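Local coordinates for protein PEPTIDE N-myristoyltransferase (Saccharomyces cerevisiae, PDB 1IIC) that transfers the myristoyl group of myristoyl-CoA to the N-terminal glycine of acceptor proteins and peptides, at residues 196-201 with 307-312; 238-243 with 256-261; 370-375 with 409-414. One frame throughout, in Å; residues are numbered along the deposited sequence.

How the contacts relate
All six segments fall within the C-terminal family domain of the transferase, and together they illustrate how interface chemistry follows position in a fold. Contact 3, the most buried, joins two loops through a carboxylate-guanidinium salt bridge and a hydroxyl-to-carbonyl bond. Contact 2 packs helix 236-247 against the start of helix 258-265 through phenylalanines, its charged groups confined to the outer edge. Contact 1, further from the chain centre, combines a small apolar patch round Leu312 with a salt bridge at the surface. Strand 311-322 runs near all three: contact 1 uses its start, Phe243 of contact 2 meets Tyr319, and Phe374 beside contact 3 lies on Leu317 and Tyr320. Contacts 1 and 2 have centres 38 Å apart.

Contact 1: 196-201 with 307-312; sequences LYEVDF and TKYKDL
Leu196 CA lies 8.1 Å from Leu312 CA and Val199 CA 7.6 Å from Tyr309 CA, where a Schellman motif with Asp200 as its C-prime residue ends one helix beside the start of a strand. The apolar half centres on Leu312. Its CG is anti to the backbone N (chi1 -178°), and the side chain reaches forward and divides its branches: CD1 meets Leu196 CD2 at 3.9 Å, the two chains crossing at about a right angle, while CD2 sits over the middle of the Phe201 ring, 3.7 Å from its centroid and only 12° off the normal, a CH-pi contact. Val199 CG1 adds a further touch at 3.7 Å from Tyr309 CD1. The polar half gathers on one oxygen, Glu198 OE1. Lys308 NZ donates to it from the syn side, close to the carboxylate plane, in a salt bridge of 2.8 Å; the hydroxyl of Tyr309 donates from well above that plane, with OH and OE1 3.1 Å apart. Two donors from different directions thus fix the carboxylate, and the same oxygen lies at the edge of the tyrosine ring. Strand 290-303 adjoins both sides: Leu312 pairs through its backbone with Phe301, Val199 and Leu312 touch Ile303, and Phe201 packs on Phe301, so the end of helix 193-198 is seated against the hairpin of strands 290-303 and 311-322.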
loop_
_atom_site.group_PDB
_atom_site.type_symbol
_atom_site.label_atom_id
_atom_site.label_comp_id
_atom_site.label_asym_id
_atom_site.label_seq_id
_atom_site.Cartn_x
_atom_site.Cartn_y
_atom_site.Cartn_z
ATOM N N LEU A 196 -3.908 -16.933 -14.966
ATOM C CA LEU A 196 -3.051 -16.993 -13.782
ATOM C C LEU A 196 -2.353 -18.349 -13.735
ATOM O O LEU A 196 -1.165 -18.448 -13.416
ATOM C CB LEU A 196 -3.876 -16.814 -12.501
ATOM C CG LEU A 196 -4.394 -15.405 -12.206
ATOM C CD1 LEU A 196 -5.299 -15.434 -10.973
ATOM C CD2 LEU A 196 -3.210 -14.463 -11.978
ATOM N N TYR A 197 -3.103 -19.396 -14.057
ATOM C CA TYR A 197 -2.560 -20.740 -14.041
ATOM C C TYR A 197 -1.482 -20.916 -15.106
ATOM O O TYR A 197 -0.399 -21.426 -14.821
ATOM C CB TYR A 197 -3.671 -21.754 -14.263
ATOM C CG TYR A 197 -3.196 -23.184 -14.216
ATOM C CD1 TYR A 197 -2.539 -23.679 -13.100
ATOM C CD2 TYR A 197 -3.422 -24.047 -15.286
ATOM C CE1 TYR A 197 -2.113 -25.009 -13.049
ATOM C CE2 TYR A 197 -3.004 -25.374 -15.243
ATOM C CZ TYR A 197 -2.353 -25.849 -14.124
ATOM O OH TYR A 197 -1.949 -27.168 -14.099
ATOM N N GLU A 198 -1.775 -20.490 -16.329
ATOM C CA GLU A 198 -0.818 -20.611 -17.416
ATOM C C GLU A 198 0.477 -19.814 -17.217
ATOM O O GLU A 198 1.517 -20.187 -17.761
ATOM C CB GLU A 198 -1.488 -20.243 -18.740
ATOM C CG GLU A 198 -2.162 -21.445 -19.405
ATOM C CD GLU A 198 -3.096 -21.073 -20.545
ATOM O OE1 GLU A 198 -2.730 -20.216 -21.377
ATOM O OE2 GLU A 198 -4.199 -21.655 -20.615
ATOM N N VAL A 199 0.425 -18.725 -16.446
ATOM C CA VAL A 199 1.633 -17.935 -16.184
ATOM C C VAL A 199 2.167 -18.329 -14.811
ATOM O O VAL A 199 2.960 -17.616 -14.194
ATOM C CB VAL A 199 1.359 -16.416 -16.203
ATOM C CG1 VAL A 199 0.761 -16.016 -17.546
ATOM C CG2 VAL A 199 0.445 -16.028 -15.040
ATOM N N ASP A 200 1.687 -19.475 -14.343
ATOM C CA ASP A 200 2.090 -20.059 -13.075
ATOM C C ASP A 200 1.930 -19.199 -11.818
ATOM O O ASP A 200 2.797 -19.209 -10.944
ATOM C CB ASP A 200 3.535 -20.550 -13.190
ATOM C CG ASP A 200 3.872 -21.601 -12.158
ATOM O OD1 ASP A 200 3.022 -22.495 -11.941
ATOM O OD2 ASP A 200 4.982 -21.546 -11.578
ATOM N N PHE A 201 0.825 -18.465 -11.716
ATOM C CA PHE A 201 0.592 -17.655 -10.526
ATOM C C PHE A 201 -0.365 -18.318 -9.539
ATOM O O PHE A 201 -0.482 -17.877 -8.397
ATOM C CB PHE A 201 0.109 -16.250 -10.902
ATOM C CG PHE A 201 1.217 -15.228 -10.916
ATOM C CD1 PHE A 201 2.338 -15.414 -11.718
ATOM C CD2 PHE A 201 1.173 -14.117 -10.082
ATOM C CE1 PHE A 201 3.407 -14.514 -11.687
ATOM C CE2 PHE A 201 2.236 -13.213 -10.047
ATOM C CZ PHE A 201 3.360 -13.419 -10.856
ATOM N N THR A 307 5.010 -17.464 -24.533
ATOM C CA THR A 307 4.573 -17.236 -25.906
ATOM C C THR A 307 3.173 -16.643 -25.998
ATOM O O THR A 307 2.849 -15.957 -26.965
ATOM C CB THR A 307 4.579 -18.561 -26.715
ATOM O OG1 THR A 307 5.889 -19.139 -26.692
ATOM C CG2 THR A 307 4.165 -18.313 -28.157
ATOM N N LYS A 308 2.339 -16.915 -24.997
ATOM C CA LYS A 308 0.965 -16.426 -25.026
ATOM C C LYS A 308 0.714 -15.099 -24.305
ATOM O O LYS A 308 -0.108 -14.294 -24.755
ATOM C CB LYS A 308 0.013 -17.498 -24.471
ATOM C CG LYS A 308 -1.464 -17.192 -24.746
ATOM C CD LYS A 308 -2.407 -18.101 -23.962
ATOM C CE LYS A 308 -2.908 -19.281 -24.769
ATOM N NZ LYS A 308 -3.840 -20.094 -23.932
ATOM N N TYR A 309 1.407 -14.869 -23.191
ATOM C CA TYR A 309 1.212 -13.628 -22.444
ATOM C C TYR A 309 2.530 -12.946 -22.122
ATOM O O TYR A 309 3.551 -13.605 -21.958
ATOM C CB TYR A 309 0.491 -13.891 -21.115
ATOM C CG TYR A 309 -0.687 -14.833 -21.171
ATOM C CD1 TYR A 309 -0.515 -16.206 -21.004
ATOM C CD2 TYR A 309 -1.983 -14.353 -21.357
ATOM C CE1 TYR A 309 -1.603 -17.076 -21.018
ATOM C CE2 TYR A 309 -3.078 -15.210 -21.372
ATOM C CZ TYR A 309 -2.880 -16.569 -21.201
ATOM O OH TYR A 309 -3.954 -17.426 -21.216
ATOM N N LYS A 310 2.510 -11.623 -22.023
ATOM C CA LYS A 310 3.718 -10.882 -21.675
ATOM C C LYS A 310 3.441 -9.843 -20.596
ATOM O O LYS A 310 4.338 -9.100 -20.199
ATOM C CB LYS A 310 4.324 -10.205 -22.906
ATOM C CG LYS A 310 4.830 -11.189 -23.956
ATOM C CD LYS A 310 5.842 -10.538 -24.896
ATOM C CE LYS A 310 5.330 -9.212 -25.453
ATOM N NZ LYS A 310 3.947 -9.326 -26.006
ATOM N N ASP A 311 2.198 -9.812 -20.119
ATOM C CA ASP A 311 1.771 -8.873 -19.083
ATOM C C ASP A 311 0.680 -9.493 -18.225
ATOM O O ASP A 311 -0.126 -10.279 -18.714
ATOM C CB ASP A 311 1.248 -7.586 -19.722
ATOM C CG ASP A 311 2.354 -6.772 -20.369
ATOM O OD1 ASP A 311 3.146 -6.148 -19.628
ATOM O OD2 ASP A 311 2.443 -6.767 -21.616
ATOM N N LEU A 312 0.657 -9.132 -16.946
ATOM C CA LEU A 312 -0.340 -9.643 -16.013
ATOM C C LEU A 312 -0.971 -8.484 -15.253
ATOM O O LEU A 312 -0.267 -7.729 -14.587
ATOM C CB LEU A 312 0.315 -10.598 -15.014
ATOM C CG LEU A 312 -0.597 -11.259 -13.978
ATOM C CD1 LEU A 312 -1.621 -12.142 -14.675
ATOM C CD2 LEU A 312 0.251 -12.089 -13.028
#

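Contact 2: 238-243 with 256-261; sequences QVFELF and FTKEEF
Phe240, Phe243 and Phe261 all hold CG anti to the backbone N (chi1 -179°, 180° and -173°), which sends each ring out from its helix toward the opposing segment, whereas Phe256 turns its CG beside its own N. Phe240 and Phe261 slide past each other in opposite directions: the edge of Phe240 points at the face of Phe261 in an offset edge-to-face pair, Phe240 CD1 lying 3.6 Å from Phe261 CG. Phe243 directs its edge to the face of Phe256 in the same manner, its CE2 coming within 3.8 Å of Phe256 CE1. Between these pairs Phe243 and Phe261 meet obliquely, Phe243 CD2 lying 3.5 Å from Phe261 CE1, and so join them into one cluster. Val239 CG1 touches Phe261 CZ at 3.7 Å.

One face of Phe240 is covered by the extended chain of Lys258, whose CG stands 3.5 Å from the ring centroid in a CH-pi contact. Its aliphatic part thereby shields the ring, while the ammonium group continues to a salt bridge with Asp237. At the ring's edge lies the carbonyl oxygen of Phe256, 3.6 Å from Phe240 CZ.

The turn into the second helix is fixed by Thr257, whose OG1 accepts from Glu260 N at 3.0 Å; a weak return bond from Thr257 N to Glu260 OE2 completes a capping box. Beyond the segments, Phe243 also meets Tyr319 and Phe261 meets Phe265, extending the aromatic surroundings. The whole is an aromatic cluster at a helix-helix interface, with a capping box at the N-terminus of the second helix, in the C-terminal domain of the N-myristoyltransferase family.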
loop_
_atom_site.group_PDB
_atom_site.type_symbol
_atom_site.label_atom_id
_atom_site.label_comp_id
_atom_site.label_asym_id
_atom_site.label_seq_id
_atom_site.Cartn_x
_atom_site.Cartn_y
_atom_site.Cartn_z
ATOM N N GLN A 238 -18.819 15.183 0.218
ATOM C CA GLN A 238 -19.535 14.086 0.875
ATOM C C GLN A 238 -18.682 12.843 1.102
ATOM O O GLN A 238 -18.646 12.301 2.204
ATOM C CB GLN A 238 -20.752 13.646 0.058
ATOM C CG GLN A 238 -22.014 14.437 0.299
ATOM C CD GLN A 238 -23.233 13.704 -0.204
ATOM O OE1 GLN A 238 -23.701 12.741 0.418
ATOM N NE2 GLN A 238 -23.746 14.136 -1.347
ATOM N N VAL A 239 -18.011 12.381 0.052
ATOM C CA VAL A 239 -17.196 11.175 0.160
ATOM C C VAL A 239 -16.120 11.328 1.210
ATOM O O VAL A 239 -15.864 10.409 1.981
ATOM C CB VAL A 239 -16.540 10.813 -1.197
ATOM C CG1 VAL A 239 -15.688 9.559 -1.055
ATOM C CG2 VAL A 239 -17.622 10.596 -2.243
ATOM N N PHE A 240 -15.507 12.505 1.247
ATOM C CA PHE A 240 -14.442 12.785 2.193
ATOM C C PHE A 240 -14.891 12.657 3.636
ATOM O O PHE A 240 -14.177 12.093 4.463
ATOM C CB PHE A 240 -13.899 14.193 1.957
ATOM C CG PHE A 240 -12.770 14.574 2.876
ATOM C CD1 PHE A 240 -11.507 14.006 2.725
ATOM C CD2 PHE A 240 -12.966 15.515 3.884
ATOM C CE1 PHE A 240 -10.453 14.373 3.559
ATOM C CE2 PHE A 240 -11.919 15.888 4.724
ATOM C CZ PHE A 240 -10.655 15.312 4.558
ATOM N N GLU A 241 -16.074 13.188 3.941
ATOM C CA GLU A 241 -16.595 13.134 5.298
ATOM C C GLU A 241 -17.018 11.702 5.623
ATOM O O GLU A 241 -16.822 11.222 6.736
ATOM C CB GLU A 241 -17.782 14.093 5.439
ATOM C CG GLU A 241 -17.861 14.765 6.798
ATOM C CD GLU A 241 -16.760 15.795 7.020
ATOM O OE1 GLU A 241 -16.351 15.989 8.184
ATOM O OE2 GLU A 241 -16.311 16.426 6.038
ATOM N N LEU A 242 -17.610 11.025 4.648
ATOM C CA LEU A 242 -18.026 9.639 4.843
ATOM C C LEU A 242 -16.783 8.797 5.144
ATOM O O LEU A 242 -16.781 7.960 6.041
ATOM C CB LEU A 242 -18.697 9.104 3.574
ATOM C CG LEU A 242 -18.966 7.594 3.537
ATOM C CD1 LEU A 242 -19.928 7.216 4.643
ATOM C CD2 LEU A 242 -19.533 7.202 2.168
ATOM N N PHE A 243 -15.725 9.036 4.380
ATOM C CA PHE A 243 -14.474 8.297 4.543
ATOM C C PHE A 243 -13.868 8.517 5.922
ATOM O O PHE A 243 -13.593 7.559 6.644
ATOM C CB PHE A 243 -13.469 8.716 3.470
ATOM C CG PHE A 243 -12.157 8.005 3.568
ATOM C CD1 PHE A 243 -12.073 6.632 3.341
ATOM C CD2 PHE A 243 -11.006 8.697 3.918
ATOM C CE1 PHE A 243 -10.861 5.965 3.466
ATOM C CE2 PHE A 243 -9.790 8.037 4.043
ATOM C CZ PHE A 243 -9.718 6.669 3.817
ATOM N N PHE A 256 -6.058 12.424 5.841
ATOM C CA PHE A 256 -6.031 13.197 4.613
ATOM C C PHE A 256 -6.613 14.588 4.796
ATOM O O PHE A 256 -7.318 14.858 5.767
ATOM C CB PHE A 256 -6.851 12.510 3.516
ATOM C CG PHE A 256 -6.323 11.167 3.083
ATOM C CD1 PHE A 256 -6.493 10.041 3.883
ATOM C CD2 PHE A 256 -5.730 11.015 1.834
ATOM C CE1 PHE A 256 -6.091 8.784 3.441
ATOM C CE2 PHE A 256 -5.324 9.766 1.385
ATOM C CZ PHE A 256 -5.509 8.642 2.195
ATOM N N THR A 257 -6.291 15.465 3.855
ATOM C CA THR A 257 -6.841 16.813 3.811
ATOM C C THR A 257 -7.711 16.607 2.582
ATOM O O THR A 257 -7.488 15.644 1.843
ATOM C CB THR A 257 -5.771 17.875 3.496
ATOM O OG1 THR A 257 -5.111 17.534 2.275
ATOM C CG2 THR A 257 -4.752 17.970 4.624
ATOM N N LYS A 258 -8.703 17.460 2.347
ATOM C CA LYS A 258 -9.542 17.250 1.172
ATOM C C LYS A 258 -8.707 17.252 -0.097
ATOM O O LYS A 258 -8.993 16.520 -1.048
ATOM C CB LYS A 258 -10.642 18.318 1.078
ATOM C CG LYS A 258 -11.891 17.957 1.875
ATOM C CD LYS A 258 -13.051 18.917 1.633
ATOM C CE LYS A 258 -14.249 18.526 2.496
ATOM N NZ LYS A 258 -15.306 19.569 2.524
ATOM N N GLU A 259 -7.668 18.075 -0.099
ATOM C CA GLU A 259 -6.788 18.185 -1.249
ATOM C C GLU A 259 -6.074 16.860 -1.508
ATOM O O GLU A 259 -6.115 16.336 -2.615
ATOM C CB GLU A 259 -5.778 19.306 -1.008
ATOM C CG GLU A 259 -4.768 19.483 -2.108
ATOM C CD GLU A 259 -3.834 20.639 -1.825
ATOM O OE1 GLU A 259 -3.427 20.791 -0.648
ATOM O OE2 GLU A 259 -3.504 21.385 -2.773
ATOM N N GLU A 260 -5.427 16.323 -0.481
ATOM C CA GLU A 260 -4.726 15.047 -0.615
ATOM C C GLU A 260 -5.715 13.982 -1.047
ATOM O O GLU A 260 -5.447 13.208 -1.954
ATOM C CB GLU A 260 -4.094 14.640 0.716
ATOM C CG GLU A 260 -2.995 15.577 1.155
ATOM C CD GLU A 260 -2.504 15.304 2.562
ATOM O OE1 GLU A 260 -1.452 15.863 2.939
ATOM O OE2 GLU A 260 -3.167 14.543 3.293
ATOM N N PHE A 261 -6.872 13.965 -0.398
ATOM C CA PHE A 261 -7.900 12.984 -0.708
ATOM C C PHE A 261 -8.287 13.020 -2.173
ATOM O O PHE A 261 -8.357 11.982 -2.834
ATOM C CB PHE A 261 -9.147 13.221 0.139
ATOM C CG PHE A 261 -10.189 12.150 -0.018
ATOM C CD1 PHE A 261 -10.195 11.037 0.820
ATOM C CD2 PHE A 261 -11.130 12.224 -1.042
ATOM C CE1 PHE A 261 -11.125 10.007 0.635
ATOM C CE2 PHE A 261 -12.060 11.200 -1.234
ATOM C CZ PHE A 261 -12.056 10.091 -0.397
#

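Contact 3: 370-375 with 409-414; sequences DNTLFL and NDIKRR
Asp370 and Arg414 supply the ionic part of this loop-to-loop contact. Arg414, bent at chi2 and chi3, grips Asp370 OD2 side-on with two nitrogens, NE at 2.8 Å and NH2 at 3.0 Å, both arriving from the same face of the carboxylate while OD2 stays close to the guanidinium plane. The two planes are turned 49° apart. OD2 also binds Arg331.

Among the other hydrogen bonds, Thr372 OG1 donates to Asp410 O at 3.0 Å from above the carbonyl plane; chi1 of 61° turns the hydroxyl that way and leaves CG2 against Asn409 CB. A water links Thr372 O to Asn409 ND2. Within the second loop, Asp410 OD1 accepts from the backbone N of Lys412 and of Arg413, an Asx turn and Asx motif that shape it.

Van der Waals packing comes from Leu373, whose CD1 lies over one face of the Arg414 guanidinium, off its centre. Leu373 CD2 rests against Arg414 CD at 3.8 Å.

Buried carboxylate and guanidinium are thus paired, and the two arginines around OD2 would probably stabilise Asp370 in its charged form.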
loop_
_atom_site.group_PDB
_atom_site.type_symbol
_atom_site.label_atom_id
_atom_site.label_comp_id
_atom_site.label_asym_id
_atom_site.label_seq_id
_atom_site.Cartn_x
_atom_site.Cartn_y
_atom_site.Cartn_z
ATOM N N ASP A 370 -11.555 -3.603 7.613
ATOM C CA ASP A 370 -12.625 -4.558 7.935
ATOM C C ASP A 370 -12.668 -5.681 6.896
ATOM O O ASP A 370 -13.660 -6.396 6.775
ATOM C CB ASP A 370 -13.984 -3.843 7.987
ATOM C CG ASP A 370 -14.236 -3.161 9.326
ATOM O OD1 ASP A 370 -14.726 -2.009 9.341
ATOM O OD2 ASP A 370 -13.948 -3.786 10.372
ATOM N N ASN A 371 -11.567 -5.844 6.168
ATOM C CA ASN A 371 -11.467 -6.843 5.105
ATOM C C ASN A 371 -11.843 -8.299 5.426
ATOM O O ASN A 371 -12.434 -8.984 4.579
ATOM C CB ASN A 371 -10.053 -6.792 4.487
ATOM C CG ASN A 371 -9.776 -5.479 3.759
ATOM O OD1 ASN A 371 -8.787 -5.352 3.034
ATOM N ND2 ASN A 371 -10.645 -4.499 3.955
ATOM N N THR A 372 -11.514 -8.787 6.621
ATOM C CA THR A 372 -11.836 -10.178 6.965
ATOM C C THR A 372 -13.332 -10.500 6.963
ATOM O O THR A 372 -13.715 -11.674 7.008
ATOM C CB THR A 372 -11.248 -10.595 8.339
ATOM O OG1 THR A 372 -11.805 -9.773 9.374
ATOM C CG2 THR A 372 -9.721 -10.468 8.326
ATOM N N LEU A 373 -14.180 -9.474 6.925
ATOM C CA LEU A 373 -15.618 -9.721 6.889
ATOM C C LEU A 373 -16.018 -10.251 5.519
ATOM O O LEU A 373 -17.017 -10.966 5.401
ATOM C CB LEU A 373 -16.424 -8.444 7.191
ATOM C CG LEU A 373 -16.317 -7.917 8.632
ATOM C CD1 LEU A 373 -17.079 -6.615 8.792
ATOM C CD2 LEU A 373 -16.833 -8.961 9.579
ATOM N N PHE A 374 -15.239 -9.907 4.490
ATOM C CA PHE A 374 -15.538 -10.350 3.127
ATOM C C PHE A 374 -14.497 -11.234 2.433
ATOM O O PHE A 374 -14.832 -11.981 1.522
ATOM C CB PHE A 374 -15.829 -9.136 2.232
ATOM C CG PHE A 374 -14.662 -8.191 2.071
ATOM C CD1 PHE A 374 -13.587 -8.517 1.252
ATOM C CD2 PHE A 374 -14.659 -6.956 2.719
ATOM C CE1 PHE A 374 -12.531 -7.634 1.075
ATOM C CE2 PHE A 374 -13.605 -6.060 2.549
ATOM C CZ PHE A 374 -12.536 -6.400 1.722
ATOM N N LEU A 375 -13.244 -11.154 2.862
ATOM C CA LEU A 375 -12.174 -11.919 2.235
ATOM C C LEU A 375 -12.507 -13.366 1.836
ATOM O O LEU A 375 -12.454 -13.702 0.653
ATOM C CB LEU A 375 -10.921 -11.871 3.122
ATOM C CG LEU A 375 -9.705 -11.006 2.711
ATOM C CD1 LEU A 375 -10.078 -9.917 1.730
ATOM C CD2 LEU A 375 -9.055 -10.412 3.975
ATOM N N ASN A 409 -7.785 -15.810 8.827
ATOM C CA ASN A 409 -8.417 -14.496 9.017
ATOM C C ASN A 409 -9.228 -14.383 10.309
ATOM O O ASN A 409 -10.080 -15.235 10.592
ATOM C CB ASN A 409 -9.334 -14.158 7.835
ATOM C CG ASN A 409 -8.586 -14.028 6.511
ATOM O OD1 ASN A 409 -7.428 -13.614 6.469
ATOM N ND2 ASN A 409 -9.265 -14.359 5.417
ATOM N N ASP A 410 -8.972 -13.343 11.099
ATOM C CA ASP A 410 -9.742 -13.172 12.328
ATOM C C ASP A 410 -10.988 -12.380 11.957
ATOM O O ASP A 410 -10.977 -11.148 11.918
ATOM C CB ASP A 410 -8.949 -12.415 13.398
ATOM C CG ASP A 410 -9.706 -12.316 14.725
ATOM O OD1 ASP A 410 -10.944 -12.144 14.702
ATOM O OD2 ASP A 410 -9.065 -12.403 15.793
ATOM N N ILE A 411 -12.067 -13.094 11.679
ATOM C CA ILE A 411 -13.306 -12.442 11.291
ATOM C C ILE A 411 -14.090 -11.730 12.393
ATOM O O ILE A 411 -15.010 -10.966 12.098
ATOM C CB ILE A 411 -14.251 -13.437 10.565
ATOM C CG1 ILE A 411 -14.481 -14.691 11.410
ATOM C CG2 ILE A 411 -13.631 -13.861 9.243
ATOM C CD1 ILE A 411 -15.231 -14.464 12.704
ATOM N N LYS A 412 -13.741 -11.950 13.659
ATOM C CA LYS A 412 -14.501 -11.289 14.711
ATOM C C LYS A 412 -13.912 -9.976 15.220
ATOM O O LYS A 412 -14.658 -9.094 15.636
ATOM C CB LYS A 412 -14.755 -12.248 15.878
ATOM C CG LYS A 412 -13.600 -12.471 16.818
ATOM C CD LYS A 412 -13.911 -13.575 17.823
ATOM C CE LYS A 412 -14.013 -14.935 17.146
ATOM N NZ LYS A 412 -14.072 -16.039 18.165
ATOM N N ARG A 413 -12.592 -9.838 15.193
ATOM C CA ARG A 413 -11.951 -8.598 15.620
ATOM C C ARG A 413 -11.534 -7.789 14.387
ATOM O O ARG A 413 -11.412 -6.568 14.433
ATOM C CB ARG A 413 -10.708 -8.900 16.455
ATOM C CG ARG A 413 -10.976 -9.535 17.784
ATOM C CD ARG A 413 -9.666 -10.035 18.356
ATOM N NE ARG A 413 -9.868 -10.780 19.595
ATOM C CZ ARG A 413 -9.050 -11.732 20.039
ATOM N NH1 ARG A 413 -7.965 -12.063 19.344
ATOM N NH2 ARG A 413 -9.321 -12.359 21.178
ATOM N N ARG A 414 -11.328 -8.487 13.277
ATOM C CA ARG A 414 -10.896 -7.839 12.043
ATOM C C ARG A 414 -9.584 -7.091 12.309
ATOM O O ARG A 414 -8.697 -7.620 12.987
ATOM C CB ARG A 414 -11.992 -6.893 11.523
ATOM C CG ARG A 414 -13.260 -7.643 11.076
ATOM C CD ARG A 414 -14.454 -7.354 11.992
ATOM N NE ARG A 414 -14.969 -6.010 11.749
ATOM C CZ ARG A 414 -16.046 -5.495 12.340
ATOM N NH1 ARG A 414 -16.724 -6.219 13.225
ATOM N NH2 ARG A 414 -16.457 -4.265 12.028
HETATM O O HOH W 1 -12.443 -13.765 5.828
#